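Long-range contact in DNA repair protein XRCC1 (Mus musculus, PDB 3PC6), which is a scaffold that assembles DNA single-strand break repair complexes and binds poly-ADP-ribose chains, represented here by its second BRCT domain: residues G10-L15 / R45-I50. Sequence-based numbering, arbitrary orientation.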
loop_
_atom_site.group_PDB
_atom_site.type_symbol
_atom_site.label_atom_id
_atom_site.label_comp_id
_atom_site.label_asym_id
_atom_site.label_seq_id
_atom_site.Cartn_x
_atom_site.Cartn_y
_atom_site.Cartn_z
ATOM N N GLY B 10 -0.945 -3.003 13.806
ATOM C CA GLY B 10 -0.222 -4.081 14.463
ATOM C C GLY B 10 -0.396 -5.464 13.844
ATOM O O GLY B 10 0.191 -6.433 14.313
ATOM N N LYS B 11 -1.195 -5.565 12.788
ATOM C CA LYS B 11 -1.445 -6.860 12.148
ATOM C C LYS B 11 -0.637 -7.016 10.857
ATOM O O LYS B 11 -0.614 -6.110 10.034
ATOM C CB LYS B 11 -2.934 -7.014 11.854
ATOM C CG LYS B 11 -3.804 -6.973 13.102
ATOM C CD LYS B 11 -5.197 -7.497 12.819
ATOM C CE LYS B 11 -6.085 -7.357 14.043
ATOM N NZ LYS B 11 -5.392 -7.791 15.282
ATOM N N HIS B 12 0.005 -8.168 10.682
ATOM C CA HIS B 12 0.847 -8.417 9.513
ATOM C C HIS B 12 0.229 -9.416 8.545
ATOM O O HIS B 12 -0.211 -10.489 8.960
ATOM C CB HIS B 12 2.223 -8.899 9.958
ATOM C CG HIS B 12 2.943 -7.912 10.821
ATOM N ND1 HIS B 12 3.941 -7.092 10.338
ATOM C CD2 HIS B 12 2.791 -7.590 12.127
ATOM C CE1 HIS B 12 4.381 -6.316 11.313
ATOM N NE2 HIS B 12 3.700 -6.598 12.409
ATOM N N PHE B 13 0.194 -9.048 7.261
ATOM C CA PHE B 13 -0.470 -9.849 6.235
ATOM C C PHE B 13 0.522 -10.305 5.176
ATOM O O PHE B 13 1.454 -9.574 4.832
ATOM C CB PHE B 13 -1.566 -9.026 5.534
ATOM C CG PHE B 13 -2.622 -8.482 6.463
ATOM C CD1 PHE B 13 -2.332 -7.446 7.344
ATOM C CD2 PHE B 13 -3.910 -8.983 6.426
ATOM C CE1 PHE B 13 -3.307 -6.937 8.195
ATOM C CE2 PHE B 13 -4.887 -8.490 7.270
ATOM C CZ PHE B 13 -4.587 -7.459 8.158
ATOM N N PHE B 14 0.313 -11.510 4.662
ATOM C CA PHE B 14 0.997 -11.991 3.470
ATOM C C PHE B 14 -0.072 -12.330 2.427
ATOM O O PHE B 14 -1.004 -13.079 2.708
ATOM C CB PHE B 14 1.824 -13.232 3.796
ATOM C CG PHE B 14 2.529 -13.817 2.611
ATOM C CD1 PHE B 14 3.748 -13.309 2.191
ATOM C CD2 PHE B 14 1.983 -14.893 1.923
ATOM C CE1 PHE B 14 4.405 -13.860 1.094
ATOM C CE2 PHE B 14 2.625 -15.444 0.828
ATOM C CZ PHE B 14 3.840 -14.921 0.409
ATOM N N LEU B 15 0.037 -11.756 1.234
ATOM C CA LEU B 15 -0.940 -12.038 0.189
ATOM C C LEU B 15 -0.438 -13.224 -0.627
ATOM O O LEU B 15 0.576 -13.151 -1.328
ATOM C CB LEU B 15 -1.188 -10.796 -0.691
ATOM C CG LEU B 15 -1.667 -9.546 0.078
ATOM C CD1 LEU B 15 -1.946 -8.370 -0.884
ATOM C CD2 LEU B 15 -2.900 -9.827 0.939
ATOM N N ARG B 45 6.993 -12.708 11.339
ATOM C CA ARG B 45 6.070 -11.621 11.662
ATOM C C ARG B 45 4.674 -11.808 11.069
ATOM O O ARG B 45 3.719 -11.179 11.523
ATOM C CB ARG B 45 6.642 -10.261 11.226
ATOM C CG ARG B 45 7.978 -9.909 11.870
ATOM C CD ARG B 45 8.329 -8.435 11.681
ATOM N NE ARG B 45 8.401 -8.047 10.271
ATOM C CZ ARG B 45 9.422 -8.334 9.467
ATOM N NH1 ARG B 45 10.460 -9.024 9.925
ATOM N NH2 ARG B 45 9.405 -7.939 8.200
ATOM N N VAL B 46 4.557 -12.655 10.048
ATOM C CA VAL B 46 3.263 -12.884 9.401
ATOM C C VAL B 46 2.222 -13.492 10.361
ATOM O O VAL B 46 2.509 -14.443 11.088
ATOM C CB VAL B 46 3.408 -13.774 8.144
ATOM C CG1 VAL B 46 2.036 -14.106 7.543
ATOM C CG2 VAL B 46 4.302 -13.087 7.113
ATOM N N GLN B 47 1.018 -12.922 10.353
ATOM C CA GLN B 47 -0.082 -13.407 11.163
ATOM C C GLN B 47 -1.267 -13.904 10.323
ATOM O O GLN B 47 -1.952 -14.854 10.717
ATOM C CB GLN B 47 -0.524 -12.316 12.138
ATOM C CG GLN B 47 0.600 -11.870 13.072
ATOM C CD GLN B 47 0.288 -10.572 13.802
ATOM O OE1 GLN B 47 -0.330 -9.671 13.244
ATOM N NE2 GLN B 47 0.721 -10.475 15.055
ATOM N N PHE B 48 -1.496 -13.264 9.173
ATOM C CA PHE B 48 -2.605 -13.608 8.286
ATOM C C PHE B 48 -2.126 -13.863 6.863
ATOM O O PHE B 48 -1.504 -13.006 6.248
ATOM C CB PHE B 48 -3.663 -12.497 8.271
ATOM C CG PHE B 48 -4.202 -12.190 9.626
ATOM C CD1 PHE B 48 -3.663 -11.164 10.382
ATOM C CD2 PHE B 48 -5.204 -12.984 10.182
ATOM C CE1 PHE B 48 -4.135 -10.903 11.666
ATOM C CE2 PHE B 48 -5.688 -12.727 11.468
ATOM C CZ PHE B 48 -5.147 -11.689 12.212
ATOM N N VAL B 49 -2.421 -15.054 6.367
ATOM C CA VAL B 49 -2.170 -15.427 4.975
ATOM C C VAL B 49 -3.494 -15.322 4.223
ATOM O O VAL B 49 -4.451 -16.049 4.526
ATOM C CB VAL B 49 -1.628 -16.864 4.906
ATOM C CG1 VAL B 49 -1.466 -17.325 3.458
ATOM C CG2 VAL B 49 -0.305 -16.956 5.669
ATOM N N ILE B 50 -3.566 -14.387 3.281
ATOM C CA ILE B 50 -4.782 -14.165 2.504
ATOM C C ILE B 50 -4.677 -14.920 1.193
ATOM O O ILE B 50 -3.710 -14.746 0.456
ATOM C CB ILE B 50 -5.001 -12.676 2.193
ATOM C CG1 ILE B 50 -4.895 -11.830 3.467
ATOM C CG2 ILE B 50 -6.327 -12.473 1.465
ATOM C CD1 ILE B 50 -5.885 -12.196 4.588
#
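H12 O is gripped by two successive backbone amides: F48 N, at the start of strand 48-51, at 3.1 Å and nearly along the C=O axis, and Q47 N just before it, which sits above the carbonyl plane. The amide of the same residue is taken by a side chain: H12 N donates to Q47 OE1 at 3.0 Å. CG of Q47 lies beside its own backbone N (chi1 -59°), and from there the extended chain carries OE1 to H12 N, in plane at the edge of the H12 imidazole. Regular parallel pairing follows, F14 N to F48 O at 2.8 Å and I50 N to F14 O at 2.9 Å. On one face of the sheet F13 and F48 lie side by side, ring planes 31° apart, and CD2 of L15 meets CB of I50 at 3.8 Å; L27 and I28 of helix 23-33 cover L15. On the other face CB of F14 touches V46 CG1. CB of R45 stands over one face of the H12 ring, toward its rim; H12 ND1 bonds E39, also the salt-bridge partner of R45. Strands 12-16 and 48-51 are the central pair of the four-stranded parallel BRCT sheet, and the Q47 side-chain amide prolongs their pairing at its N-terminal end, standing in for a backbone carbonyl.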